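Local structure of HepC.19480.a.B1 (6MTZ) at residues Ser15-Leu19 against Asp20-Cys24; Leu151-Met154 against Val155-Val158; Cys174-Met177 against Ile178-Ser182; Leu221-Leu224 against Lys225-Leu229. The protein is of unknown function but probably acts as a metal-dependent phosphoesterase of the DHH/DHHA1 family. All coordinates share one frame; numbering follows the deposited sequence.

In the fold
All four contacts lie in the N-terminal part of the chain, before the mixed sheet 258-331, and they come in series. Interaction 1 joins the end of strand 10-15, in the parallel five-stranded sheet, to helix 19-29. Interactions 2, 3 and 4 are turns of helices 145-159, 168-180 and 213-228. The centres of interactions 1, 2 and 3 are 11 to 15 Å apart. L19 packs on V155, V158, M175 and I178, and interactions 2 and 3 meet where M154 packs on C174 and V158 on M175. These three pack together beside the probable metal site near D71 and D159. Interaction 4 lies farther off, joined through interaction 3 (centres 12 Å apart), with M177 on L221 and Q180 O near K225 NZ.

Interaction 1 of 4, residues Ser15-Leu19 against Asp20-Cys24; sequences SHIDL and DGYAC
Y22 folds back from the first turn of helix 19-29 onto the loop that leads into it. Its CB lies 3.7 Å from D18 O, the same carbonyl that accepts the Y22 backbone N. Along the ring the partner changes: CD2 and CE2 each come 3.0 Å from I17 O, which sits at the ring edge near its plane, and CE2 also touches I17 CB. The Y22 side chain also touches N193, R194 and K197 of helix 190-203, a setting that suits a large, partly polar aromatic.

D18 is the N-cap. Its CG stands between the backbone N and the carbonyl carbon (chi1 57°), which carries OD1 to G21 N at 2.9 Å. G21, with no side chain, lets its CA approach H16 O to 3.7 Å. The small S15 places OG on a lone pair of G21 O at 2.6 Å, and S70 holds the same hydroxyl. D20 is anchored by the backbone N of A125 and T126.

The sequence H16-I17-D18-L19-D20-G21, entering a helix from a parallel strand beside D71 and D159, is consistent with the first motif of DHH phosphoesterases, whose aspartates bind metal in relatives.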
ATOM      1  N   SER A  15      -1.806   9.398   0.800  1.00 20.62           N
ATOM      2  CA  SER A  15      -3.083   9.283   0.094  1.00 30.47           C
ATOM      3  C   SER A  15      -3.802   7.996   0.492  1.00 26.22           C
ATOM      4  O   SER A  15      -3.238   7.114   1.149  1.00 30.22           O
ATOM      5  CB  SER A  15      -2.899   9.322  -1.435  1.00 27.62           C
ATOM      6  OG  SER A  15      -4.139   9.590  -2.071  1.00 26.88           O
ATOM      7  N   HIS A  16      -5.065   7.899   0.078  1.00 29.12           N
ATOM      8  CA  HIS A  16      -5.902   6.734   0.369  1.00 28.18           C
ATOM      9  C   HIS A  16      -5.429   5.544  -0.482  1.00 27.36           C
ATOM     10  O   HIS A  16      -4.387   5.600  -1.134  1.00 30.23           O
ATOM     11  CB  HIS A  16      -7.364   7.084   0.118  1.00 23.48           C
ATOM     12  CG  HIS A  16      -8.351   6.103   0.682  1.00 27.70           C
ATOM     13  ND1 HIS A  16      -8.325   5.693   1.995  1.00 30.80           N
ATOM     14  CD2 HIS A  16      -9.409   5.472   0.113  1.00 29.25           C
ATOM     15  CE1 HIS A  16      -9.319   4.846   2.211  1.00 32.32           C
ATOM     16  NE2 HIS A  16      -9.992   4.696   1.088  1.00 28.79           N
ATOM     17  N   ILE A  17      -6.206   4.462  -0.516  1.00 25.57           N
ATOM     18  CA  ILE A  17      -5.774   3.231  -1.171  1.00 37.60           C
ATOM     19  C   ILE A  17      -6.607   2.836  -2.381  1.00 47.24           C
ATOM     20  O   ILE A  17      -6.217   1.896  -3.077  1.00 61.40           O
ATOM     21  CB  ILE A  17      -5.724   2.044  -0.184  1.00 32.82           C
ATOM     22  CG1 ILE A  17      -7.085   1.859   0.497  1.00 36.92           C
ATOM     23  CG2 ILE A  17      -4.586   2.221   0.811  1.00 42.75           C
ATOM     24  CD1 ILE A  17      -7.269   0.492   1.069  1.00 51.01           C
ATOM     25  N   ASP A  18      -7.729   3.474  -2.682  1.00 33.59           N
ATOM     26  CA  ASP A  18      -8.510   2.977  -3.814  1.00 33.00           C
ATOM     27  C   ASP A  18      -8.010   3.650  -5.102  1.00 26.74           C
ATOM     28  O   ASP A  18      -6.917   4.223  -5.129  1.00 25.69           O
ATOM     29  CB  ASP A  18     -10.000   3.198  -3.548  1.00 27.90           C
ATOM     30  CG  ASP A  18     -10.318   4.656  -3.277  1.00 33.52           C
ATOM     31  OD1 ASP A  18      -9.402   5.498  -3.377  1.00 34.58           O
ATOM     32  OD2 ASP A  18     -11.478   4.969  -2.964  1.00 41.46           O
ATOM     33  N   LEU A  19      -8.798   3.608  -6.178  1.00 26.40           N
ATOM     34  CA  LEU A  19      -8.358   4.190  -7.447  1.00 23.92           C
ATOM     35  C   LEU A  19      -8.104   5.695  -7.311  1.00 24.07           C
ATOM     36  O   LEU A  19      -7.079   6.208  -7.768  1.00 24.17           O
ATOM     37  CB  LEU A  19      -9.400   3.924  -8.541  1.00 18.98           C
ATOM     38  CG  LEU A  19      -9.220   4.725  -9.849  1.00 27.40           C
ATOM     39  CD1 LEU A  19      -7.951   4.324 -10.563  1.00 21.72           C
ATOM     40  CD2 LEU A  19     -10.387   4.571 -10.815  1.00 22.14           C
ATOM     41  N   ASP A  20      -9.055   6.426  -6.722  1.00 25.70           N
ATOM     42  CA  ASP A  20      -8.845   7.856  -6.489  1.00 23.41           C
ATOM     43  C   ASP A  20      -7.588   8.075  -5.654  1.00 18.29           C
ATOM     44  O   ASP A  20      -6.741   8.917  -5.979  1.00 21.08           O
ATOM     45  CB  ASP A  20     -10.084   8.462  -5.799  1.00 25.63           C
ATOM     46  CG  ASP A  20     -10.142  10.003  -5.882  1.00 32.62           C
ATOM     47  OD1 ASP A  20      -9.337  10.617  -6.604  1.00 28.27           O
ATOM     48  OD2 ASP A  20     -11.020  10.606  -5.216  1.00 35.03           O
ATOM     49  N   GLY A  21      -7.425   7.277  -4.590  1.00 23.43           N
ATOM     50  CA  GLY A  21      -6.280   7.457  -3.714  1.00 17.39           C
ATOM     51  C   GLY A  21      -4.944   7.248  -4.405  1.00 33.03           C
ATOM     52  O   GLY A  21      -3.996   8.006  -4.180  1.00 19.89           O
ATOM     53  N   TYR A  22      -4.831   6.198  -5.234  1.00 28.66           N
ATOM     54  CA  TYR A  22      -3.549   5.960  -5.891  1.00 21.11           C
ATOM     55  C   TYR A  22      -3.338   6.862  -7.105  1.00 15.15           C
ATOM     56  O   TYR A  22      -2.202   7.234  -7.398  1.00 25.10           O
ATOM     57  CB  TYR A  22      -3.403   4.484  -6.303  1.00 18.36           C
ATOM     58  CG  TYR A  22      -2.904   3.596  -5.191  1.00 20.34           C
ATOM     59  CD1 TYR A  22      -1.587   3.666  -4.761  1.00 23.97           C
ATOM     60  CD2 TYR A  22      -3.747   2.692  -4.562  1.00 24.11           C
ATOM     61  CE1 TYR A  22      -1.129   2.865  -3.738  1.00 20.82           C
ATOM     62  CE2 TYR A  22      -3.293   1.882  -3.532  1.00 27.02           C
ATOM     63  CZ  TYR A  22      -1.989   1.973  -3.125  1.00 35.48           C
ATOM     64  OH  TYR A  22      -1.536   1.160  -2.107  1.00 35.44           O
ATOM     65  N   ALA A  23      -4.402   7.206  -7.830  1.00 21.07           N
ATOM     66  CA  ALA A  23      -4.269   8.152  -8.939  1.00 20.50           C
ATOM     67  C   ALA A  23      -3.725   9.513  -8.482  1.00 31.63           C
ATOM     68  O   ALA A  23      -3.011  10.187  -9.241  1.00 25.19           O
ATOM     69  CB  ALA A  23      -5.625   8.313  -9.626  1.00 14.67           C
ATOM     70  N   CYS A  24      -4.057   9.944  -7.259  1.00 31.02           N
ATOM     71  CA  CYS A  24      -3.446  11.162  -6.726  1.00 22.16           C
ATOM     72  C   CYS A  24      -1.931  11.075  -6.799  1.00 19.00           C
ATOM     73  O   CYS A  24      -1.254  12.060  -7.096  1.00 23.29           O
ATOM     74  CB  CYS A  24      -3.890  11.395  -5.275  1.00 18.48           C
ATOM     75  SG  CYS A  24      -5.623  11.863  -5.125  1.00 26.68           S
TER

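Interaction 2 of 4, residues Leu151-Met154 against Val155-Val158. With EDO (1,2-ethanediol), chain C.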
ATOM      1  N   LEU A 151      -6.748  10.935 -18.235  1.00 25.58           N
ATOM      2  CA  LEU A 151      -6.755   9.972 -17.138  1.00 24.76           C
ATOM      3  C   LEU A 151      -7.368  10.581 -15.884  1.00 23.39           C
ATOM      4  O   LEU A 151      -8.166   9.934 -15.194  1.00 26.58           O
ATOM      5  CB  LEU A 151      -5.332   9.468 -16.873  1.00 27.69           C
ATOM      6  CG  LEU A 151      -5.140   8.250 -15.947  1.00 33.72           C
ATOM      7  CD1 LEU A 151      -3.839   7.549 -16.262  1.00 32.21           C
ATOM      8  CD2 LEU A 151      -5.133   8.652 -14.483  1.00 34.75           C
ATOM      9  N   VAL A 152      -7.011  11.831 -15.579  1.00 24.27           N
ATOM     10  CA  VAL A 152      -7.585  12.502 -14.418  1.00 19.57           C
ATOM     11  C   VAL A 152      -9.095  12.605 -14.558  1.00 24.66           C
ATOM     12  O   VAL A 152      -9.844  12.271 -13.632  1.00 24.92           O
ATOM     13  CB  VAL A 152      -6.934  13.882 -14.228  1.00 27.80           C
ATOM     14  CG1 VAL A 152      -7.751  14.719 -13.251  1.00 22.64           C
ATOM     15  CG2 VAL A 152      -5.509  13.703 -13.736  1.00 31.26           C
ATOM     16  N   GLU A 153      -9.561  13.053 -15.727  1.00 23.51           N
ATOM     17  CA  GLU A 153     -10.991  13.225 -15.942  1.00 24.68           C
ATOM     18  C   GLU A 153     -11.731  11.890 -15.846  1.00 28.11           C
ATOM     19  O   GLU A 153     -12.847  11.822 -15.309  1.00 26.51           O
ATOM     20  CB  GLU A 153     -11.232  13.899 -17.295  1.00 23.95           C
ATOM     21  CG  GLU A 153     -12.683  14.351 -17.503  1.00 36.94           C
ATOM     22  CD  GLU A 153     -13.115  15.477 -16.546  1.00 41.97           C
ATOM     23  OE1 GLU A 153     -12.247  16.144 -15.927  1.00 30.69           O
ATOM     24  OE2 GLU A 153     -14.340  15.695 -16.414  1.00 35.92           O
ATOM     25  N   MET A 154     -11.114  10.817 -16.349  1.00 28.87           N
ATOM     26  CA  MET A 154     -11.703   9.483 -16.244  1.00 23.87           C
ATOM     27  C   MET A 154     -11.919   9.097 -14.787  1.00 27.57           C
ATOM     28  O   MET A 154     -13.016   8.681 -14.396  1.00 23.89           O
ATOM     29  CB  MET A 154     -10.797   8.455 -16.934  1.00 18.60           C
ATOM     30  CG  MET A 154     -11.127   6.988 -16.538  1.00 18.52           C
ATOM     31  SD  MET A 154      -9.779   5.806 -16.806  1.00 29.96           S
ATOM     32  CE  MET A 154      -8.792   6.022 -15.320  1.00 20.34           C
ATOM     33  N   VAL A 155     -10.878   9.234 -13.967  1.00 20.35           N
ATOM     34  CA  VAL A 155     -11.035   8.995 -12.539  1.00 27.23           C
ATOM     35  C   VAL A 155     -12.150   9.862 -11.977  1.00 21.37           C
ATOM     36  O   VAL A 155     -12.970   9.396 -11.174  1.00 21.86           O
ATOM     37  CB  VAL A 155      -9.707   9.232 -11.794  1.00 29.31           C
ATOM     38  CG1 VAL A 155      -9.929   9.173 -10.283  1.00 34.13           C
ATOM     39  CG2 VAL A 155      -8.674   8.198 -12.209  1.00 22.43           C
ATOM     40  N   ASN A 156     -12.221  11.125 -12.401  1.00 24.82           N
ATOM     41  CA  ASN A 156     -13.265  11.999 -11.862  1.00 18.88           C
ATOM     42  C   ASN A 156     -14.649  11.457 -12.200  1.00 33.66           C
ATOM     43  O   ASN A 156     -15.522  11.369 -11.327  1.00 29.35           O
ATOM     44  CB  ASN A 156     -13.107  13.431 -12.378  1.00 21.76           C
ATOM     45  CG  ASN A 156     -13.947  14.433 -11.569  1.00 29.30           C
ATOM     46  OD1 ASN A 156     -13.629  14.741 -10.416  1.00 29.40           O
ATOM     47  ND2 ASN A 156     -15.035  14.902 -12.155  1.00 25.62           N
ATOM     48  N   SER A 157     -14.853  11.040 -13.458  1.00 27.82           N
ATOM     49  CA  SER A 157     -16.184  10.618 -13.884  1.00 33.22           C
ATOM     50  C   SER A 157     -16.675   9.413 -13.089  1.00 36.52           C
ATOM     51  O   SER A 157     -17.849   9.349 -12.710  1.00 31.21           O
ATOM     52  CB  SER A 157     -16.190  10.299 -15.383  1.00 28.38           C
ATOM     53  OG  SER A 157     -15.913  11.441 -16.166  1.00 31.74           O
ATOM     54  N   VAL A 158     -15.805   8.439 -12.837  1.00 26.34           N
ATOM     55  CA  VAL A 158     -16.299   7.250 -12.147  1.00 30.92           C
ATOM     56  C   VAL A 158     -16.417   7.516 -10.652  1.00 38.10           C
ATOM     57  O   VAL A 158     -17.323   6.987  -9.990  1.00 34.71           O
ATOM     58  CB  VAL A 158     -15.424   6.013 -12.451  1.00 27.14           C
ATOM     59  CG1 VAL A 158     -14.011   6.177 -11.925  1.00 23.99           C
ATOM     60  CG2 VAL A 158     -16.046   4.754 -11.868  1.00 28.31           C
TER
HETATM   61  C1  EDO C 601      -8.373  17.173 -16.382  1.00 51.55           C
HETATM   62  O1  EDO C 601      -9.724  17.053 -16.848  1.00 54.42           O
HETATM   63  C2  EDO C 601      -8.355  17.785 -14.981  1.00 54.57           C
HETATM   64  O2  EDO C 601      -8.046  19.182 -15.031  1.00 48.44           O
HETATM   65  O   HOH W   1     -15.792  13.693 -15.085  1.00 29.76           O
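V155, M154 and E153 carry this turn of helix 145-159, the first two on its apolar face and the third on its polar one. V155 N donates to L151 O, 3.1 Å away. The CG2 branch of V155 does the side-chain work: it lies 3.8 Å from M154 CE and also touches L151 CD2. A branched, compact valine suits this place because V155 also has to fit against A23 of helix 19-29 and T126 of helix 125-136.

M154 reaches its neighbour by a bend near the end of its chain. The turn about the CG-SD bond (chi3 83°) swings CE back beside V155, while the flexible thioether still packs against L170 and C174 of helix 168-180.

E153 serves a different chemistry. Its chain bends at chi2 (66°), and the two carboxylate oxygens divide their partners. OE2 accepts from a water at 2.8 Å; the same water donates to S157 OG at 2.5 Å and accepts from N156 ND2 at 3.3 Å. OE1 is paired with K127 in a salt bridge and also accepts from O1 of a 1,2-ethanediol at 2.8 Å, a molecule probably from the crystallisation liquor, so that bond says little about function. The neighbouring polar groups have further partners: N156 OD1 accepts from C124 N, and S157 OG is bonded to Y166 O.

The chemistry implies a two-faced helix: valine, methionine and leucine seal one side, while the polar group, its members probably fixing one another's orientation, is held to K127 and to the backbone of C124 and Y166.

Interaction 3 of 4, residues Cys174-Met177 against Ile178-Ser182; sequences CMRM and ITQSS
The last turns of helix 168-180 are built from bonds between residues four apart, such as I178 N to C174 O (3.0 Å) and Q180 N to R176 O (3.0 Å), before the chain leaves through an inverse gamma turn centred on S181. Packed among helices 19-29, 145-159, 190-203 and 213-228, this segment has one buried side and one open to solvent.

On the buried side M177 and I178, adjacent in sequence, pack against each other at a slant. M177 is bent at both chi2 and chi3, which curls the thioether round toward its neighbour, and SD and CE each lie 3.8 Å from I178 CD1. A pliable methionine suits a place where L200, L201, Y217 and L221 also press. The branched I178 faces L19 of helix 19-29.

Exposed R176 and Q180 form the outer pair. The amide lies across the aliphatic part of the arginine, with Q180 OE1 3.5 Å from R176 CG, and its plane is turned 75° from the guanidinium. R176 NH1 and Q180 OE1 are 4.1 Å apart, bridged by a water that donates to Q180 OE1 at 2.5 Å and accepts only weakly from R176 NH1. The charge of R176 is met instead by D218 of helix 213-228, in a salt bridge from NH2, so a long, multiply donating side chain fits this surface.

At the exit, a short serine turns back on the helix. With chi1 at 53°, S181 OG donates to M177 O at 3.0 Å, and the same OG is bonded to K197 NZ, which also reaches I178 O.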
ATOM      1  N   CYS A 174     -10.953   0.494 -14.274  1.00 22.28           N
ATOM      2  CA  CYS A 174      -9.774   0.864 -13.499  1.00 23.77           C
ATOM      3  C   CYS A 174     -10.036   0.763 -12.001  1.00 21.41           C
ATOM      4  O   CYS A 174      -9.154   0.360 -11.240  1.00 21.90           O
ATOM      5  CB  CYS A 174      -9.313   2.271 -13.870  1.00 24.09           C
ATOM      6  SG  CYS A 174      -8.632   2.408 -15.531  1.00 29.27           S
ATOM      7  N   MET A 175     -11.240   1.123 -11.560  1.00 26.33           N
ATOM      8  CA  MET A 175     -11.576   1.015 -10.147  1.00 29.50           C
ATOM      9  C   MET A 175     -11.473  -0.435  -9.675  1.00 27.11           C
ATOM     10  O   MET A 175     -10.830  -0.736  -8.658  1.00 20.18           O
ATOM     11  CB  MET A 175     -12.982   1.568  -9.928  1.00 21.46           C
ATOM     12  CG  MET A 175     -13.389   1.789  -8.501  1.00 34.46           C
ATOM     13  SD  MET A 175     -14.999   2.645  -8.478  1.00 39.95           S
ATOM     14  CE  MET A 175     -16.125   1.323  -8.907  1.00 42.18           C
ATOM     15  N   ARG A 176     -12.103  -1.353 -10.405  1.00 22.06           N
ATOM     16  CA  ARG A 176     -11.941  -2.765 -10.082  1.00 24.44           C
ATOM     17  C   ARG A 176     -10.480  -3.196 -10.206  1.00 22.56           C
ATOM     18  O   ARG A 176     -10.003  -4.018  -9.420  1.00 21.79           O
ATOM     19  CB  ARG A 176     -12.836  -3.615 -10.983  1.00 25.10           C
ATOM     20  CG  ARG A 176     -12.669  -5.137 -10.814  1.00 23.25           C
ATOM     21  CD  ARG A 176     -13.824  -5.880 -11.492  1.00 21.55           C
ATOM     22  NE  ARG A 176     -14.032  -5.303 -12.814  1.00 31.73           N
ATOM     23  CZ  ARG A 176     -13.395  -5.706 -13.908  1.00 34.36           C
ATOM     24  NH1 ARG A 176     -12.543  -6.722 -13.836  1.00 18.60           N
ATOM     25  NH2 ARG A 176     -13.621  -5.101 -15.072  1.00 26.65           N
ATOM     26  N   MET A 177      -9.751  -2.662 -11.196  1.00 24.90           N
ATOM     27  CA  MET A 177      -8.342  -3.029 -11.327  1.00 28.40           C
ATOM     28  C   MET A 177      -7.575  -2.738 -10.042  1.00 34.57           C
ATOM     29  O   MET A 177      -6.756  -3.555  -9.594  1.00 24.06           O
ATOM     30  CB  MET A 177      -7.694  -2.292 -12.499  1.00 23.95           C
ATOM     31  CG  MET A 177      -6.175  -2.582 -12.655  1.00 19.78           C
ATOM     32  SD  MET A 177      -5.061  -1.580 -11.641  1.00 24.89           S
ATOM     33  CE  MET A 177      -5.105  -0.046 -12.575  1.00 29.22           C
ATOM     34  N   ILE A 178      -7.826  -1.577  -9.431  1.00 28.08           N
ATOM     35  CA  ILE A 178      -7.088  -1.203  -8.230  1.00 23.02           C
ATOM     36  C   ILE A 178      -7.479  -2.103  -7.065  1.00 25.83           C
ATOM     37  O   ILE A 178      -6.629  -2.509  -6.262  1.00 22.58           O
ATOM     38  CB  ILE A 178      -7.319   0.288  -7.910  1.00 27.40           C
ATOM     39  CG1 ILE A 178      -6.627   1.138  -8.952  1.00 22.97           C
ATOM     40  CG2 ILE A 178      -6.798   0.637  -6.510  1.00 27.20           C
ATOM     41  CD1 ILE A 178      -5.089   0.994  -8.911  1.00 30.28           C
ATOM     42  N   THR A 179      -8.769  -2.431  -6.955  1.00 27.35           N
ATOM     43  CA  THR A 179      -9.242  -3.267  -5.854  1.00 27.72           C
ATOM     44  C   THR A 179      -8.639  -4.666  -5.921  1.00 30.78           C
ATOM     45  O   THR A 179      -8.340  -5.273  -4.887  1.00 23.87           O
ATOM     46  CB  THR A 179     -10.772  -3.361  -5.885  1.00 23.60           C
ATOM     47  OG1 THR A 179     -11.358  -2.068  -5.671  1.00 27.50           O
ATOM     48  CG2 THR A 179     -11.264  -4.319  -4.832  1.00 33.36           C
ATOM     49  N   GLN A 180      -8.459  -5.194  -7.127  1.00 30.59           N
ATOM     50  CA  GLN A 180      -8.122  -6.595  -7.319  1.00 26.57           C
ATOM     51  C   GLN A 180      -6.650  -6.821  -7.595  1.00 22.64           C
ATOM     52  O   GLN A 180      -6.240  -7.974  -7.762  1.00 28.54           O
ATOM     53  CB  GLN A 180      -8.961  -7.180  -8.459  1.00 20.00           C
ATOM     54  CG  GLN A 180     -10.439  -7.338  -8.075  1.00 22.44           C
ATOM     55  CD  GLN A 180     -11.295  -7.978  -9.186  1.00 26.98           C
ATOM     56  OE1 GLN A 180     -10.883  -8.085 -10.345  1.00 26.89           O
ATOM     57  NE2 GLN A 180     -12.487  -8.381  -8.832  1.00 20.08           N
ATOM     58  N   SER A 181      -5.839  -5.766  -7.656  1.00 22.42           N
ATOM     59  CA  SER A 181      -4.401  -5.942  -7.871  1.00 22.73           C
ATOM     60  C   SER A 181      -3.697  -6.111  -6.522  1.00 23.10           C
ATOM     61  O   SER A 181      -2.848  -5.323  -6.120  1.00 25.21           O
ATOM     62  CB  SER A 181      -3.824  -4.785  -8.691  1.00 21.67           C
ATOM     63  OG  SER A 181      -4.146  -3.498  -8.141  1.00 27.65           O
ATOM     64  N   SER A 182      -4.072  -7.185  -5.824  1.00 23.76           N
ATOM     65  CA  SER A 182      -3.600  -7.476  -4.479  0.58 25.27           C
ATOM     66  C   SER A 182      -2.510  -8.543  -4.464  1.00 29.82           C
ATOM     67  O   SER A 182      -2.237  -9.119  -3.403  1.00 20.54           O
ATOM     68  CB  SER A 182      -4.775  -7.904  -3.602  0.58 26.15           C
ATOM     69  OG  SER A 182      -5.878  -7.014  -3.762  0.58 25.72           O
TER
HETATM   70  O   HOH W   2     -12.257  -9.429 -11.902  1.00 34.15           O

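Interaction 4 of 4, residues Leu221-Leu224 against Lys225-Leu229; sequences LFRL and KKIAL
From L221 to A228 the backbone is the end of helix 213-228, kinked where F222 N and R223 N lack bonds to the turn before. Within the segments the bonds are regular, from K225 N to L221 O (2.8 Å) to A228 N with L224 O, and L229 N still reaches K225 O.

K225 is a buried lysine used for both its halves. Its CG lies 3.7 Å from L221 CD1, an apolar match for the leucine. A bend at chi3 (63°) then turns the amine off toward E183, with which it forms a salt bridge, and weakly to Q180 O of the 178-182 segment.

F222 and K226 make the second pair. The lysine chain is extended beyond CG, and its CE approaches the phenyl ring obliquely, 3.5 Å from F222 CE2. NZ continues to the carbonyl of E236, while M238 touches both side chains. R223 runs beside I227, their CG and CD1 4.3 Å apart, and its guanidinium pairs with D234.

These are i to i+4 pairs at the C-terminal end of a helix, with lysine and arginine methylenes lying along neighbouring side chains. R223 and K226 tie it to the loop before helix 238-251, and K225 to the chain at Q180 and E183.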
ATOM      1  N   LEU A 221      -5.976  -6.718 -19.282  1.00 21.47           N
ATOM      2  CA  LEU A 221      -5.392  -6.411 -17.979  1.00 21.25           C
ATOM      3  C   LEU A 221      -4.683  -7.610 -17.356  1.00 21.62           C
ATOM      4  O   LEU A 221      -3.600  -7.457 -16.780  1.00 22.65           O
ATOM      5  CB  LEU A 221      -6.484  -5.900 -17.040  1.00 29.18           C
ATOM      6  CG  LEU A 221      -6.042  -5.625 -15.609  1.00 30.79           C
ATOM      7  CD1 LEU A 221      -4.858  -4.673 -15.554  1.00 24.99           C
ATOM      8  CD2 LEU A 221      -7.205  -5.048 -14.841  1.00 28.87           C
ATOM      9  N   PHE A 222      -5.288  -8.805 -17.436  1.00 29.06           N
ATOM     10  CA  PHE A 222      -4.741  -9.973 -16.744  1.00 23.19           C
ATOM     11  C   PHE A 222      -3.322 -10.268 -17.216  1.00 30.15           C
ATOM     12  O   PHE A 222      -2.402 -10.431 -16.402  1.00 20.48           O
ATOM     13  CB  PHE A 222      -5.651 -11.193 -16.956  1.00 19.59           C
ATOM     14  CG  PHE A 222      -5.206 -12.444 -16.202  1.00 22.84           C
ATOM     15  CD1 PHE A 222      -5.387 -12.548 -14.823  1.00 23.87           C
ATOM     16  CD2 PHE A 222      -4.656 -13.528 -16.880  1.00 28.45           C
ATOM     17  CE1 PHE A 222      -5.003 -13.695 -14.129  1.00 25.17           C
ATOM     18  CE2 PHE A 222      -4.265 -14.701 -16.193  1.00 27.87           C
ATOM     19  CZ  PHE A 222      -4.439 -14.778 -14.819  1.00 30.89           C
ATOM     20  N   ARG A 223      -3.123 -10.296 -18.537  1.00 23.90           N
ATOM     21  CA  ARG A 223      -1.793 -10.534 -19.088  1.00 27.65           C
ATOM     22  C   ARG A 223      -0.842  -9.414 -18.683  1.00 27.18           C
ATOM     23  O   ARG A 223       0.316  -9.668 -18.331  1.00 19.20           O
ATOM     24  CB  ARG A 223      -1.875 -10.667 -20.620  1.00 19.33           C
ATOM     25  CG  ARG A 223      -0.545 -11.007 -21.298  1.00 26.11           C
ATOM     26  CD  ARG A 223      -0.676 -11.306 -22.806  1.00 31.48           C
ATOM     27  NE  ARG A 223       0.642 -11.607 -23.359  1.00 30.51           N
ATOM     28  CZ  ARG A 223       1.156 -12.829 -23.447  1.00 23.33           C
ATOM     29  NH1 ARG A 223       0.443 -13.876 -23.073  1.00 25.60           N
ATOM     30  NH2 ARG A 223       2.382 -13.006 -23.924  1.00 28.77           N
ATOM     31  N   LEU A 224      -1.332  -8.169 -18.683  1.00 22.82           N
ATOM     32  CA  LEU A 224      -0.507  -7.044 -18.243  1.00 20.57           C
ATOM     33  C   LEU A 224      -0.060  -7.205 -16.796  1.00 17.18           C
ATOM     34  O   LEU A 224       1.088  -6.899 -16.460  1.00 19.51           O
ATOM     35  CB  LEU A 224      -1.264  -5.718 -18.403  1.00 18.82           C
ATOM     36  CG  LEU A 224      -1.541  -5.223 -19.819  1.00 25.78           C
ATOM     37  CD1 LEU A 224      -2.299  -3.876 -19.759  1.00 21.09           C
ATOM     38  CD2 LEU A 224      -0.232  -5.091 -20.608  1.00 24.39           C
ATOM     39  N   LYS A 225      -0.959  -7.663 -15.921  1.00 18.84           N
ATOM     40  CA  LYS A 225      -0.595  -7.856 -14.521  1.00 23.53           C
ATOM     41  C   LYS A 225       0.506  -8.895 -14.378  1.00 23.12           C
ATOM     42  O   LYS A 225       1.441  -8.714 -13.586  1.00 24.28           O
ATOM     43  CB  LYS A 225      -1.819  -8.273 -13.699  1.00 19.65           C
ATOM     44  CG  LYS A 225      -2.949  -7.236 -13.657  1.00 22.89           C
ATOM     45  CD  LYS A 225      -4.171  -7.819 -12.907  1.00 18.76           C
ATOM     46  CE  LYS A 225      -3.821  -8.119 -11.443  1.00 18.97           C
ATOM     47  NZ  LYS A 225      -5.042  -8.510 -10.629  1.00 21.53           N
ATOM     48  N   LYS A 226       0.384 -10.012 -15.101  1.00 25.43           N
ATOM     49  CA  LYS A 226       1.411 -11.047 -15.052  1.00 29.86           C
ATOM     50  C   LYS A 226       2.766 -10.486 -15.459  1.00 27.18           C
ATOM     51  O   LYS A 226       3.795 -10.838 -14.870  1.00 24.74           O
ATOM     52  CB  LYS A 226       1.041 -12.221 -15.967  1.00 21.57           C
ATOM     53  CG  LYS A 226      -0.002 -13.160 -15.421  1.00 23.76           C
ATOM     54  CD  LYS A 226      -0.048 -14.427 -16.297  1.00 29.98           C
ATOM     55  CE  LYS A 226      -0.863 -15.522 -15.678  1.00 19.34           C
ATOM     56  NZ  LYS A 226      -0.925 -16.747 -16.518  1.00 23.68           N
ATOM     57  N   ILE A 227       2.781  -9.601 -16.458  1.00 24.29           N
ATOM     58  CA  ILE A 227       4.039  -9.030 -16.917  1.00 27.76           C
ATOM     59  C   ILE A 227       4.555  -8.006 -15.920  1.00 23.66           C
ATOM     60  O   ILE A 227       5.755  -7.963 -15.623  1.00 21.53           O
ATOM     61  CB  ILE A 227       3.866  -8.427 -18.321  1.00 26.71           C
ATOM     62  CG1 ILE A 227       3.719  -9.554 -19.342  1.00 24.10           C
ATOM     63  CG2 ILE A 227       5.059  -7.573 -18.695  1.00 34.35           C
ATOM     64  CD1 ILE A 227       3.262  -9.071 -20.650  1.00 27.45           C
ATOM     65  N   ALA A 228       3.666  -7.172 -15.378  1.00 19.78           N
ATOM     66  CA  ALA A 228       4.128  -6.170 -14.416  1.00 21.09           C
ATOM     67  C   ALA A 228       4.699  -6.832 -13.169  1.00 29.20           C
ATOM     68  O   ALA A 228       5.559  -6.254 -12.495  1.00 30.72           O
ATOM     69  CB  ALA A 228       2.986  -5.225 -14.042  1.00 18.76           C
ATOM     70  N   LEU A 229       4.256  -8.052 -12.859  1.00 24.04           N
ATOM     71  CA  LEU A 229       4.783  -8.747 -11.690  1.00 25.15           C
ATOM     72  C   LEU A 229       6.113  -9.439 -11.963  1.00 24.72           C
ATOM     73  O   LEU A 229       6.634 -10.104 -11.064  1.00 35.54           O
ATOM     74  CB  LEU A 229       3.774  -9.772 -11.183  1.00 20.15           C
ATOM     75  CG  LEU A 229       2.531  -9.226 -10.485  1.00 24.51           C
ATOM     76  CD1 LEU A 229       1.516 -10.334 -10.387  1.00 24.22           C
ATOM     77  CD2 LEU A 229       2.890  -8.694  -9.101  1.00 22.26           C
TER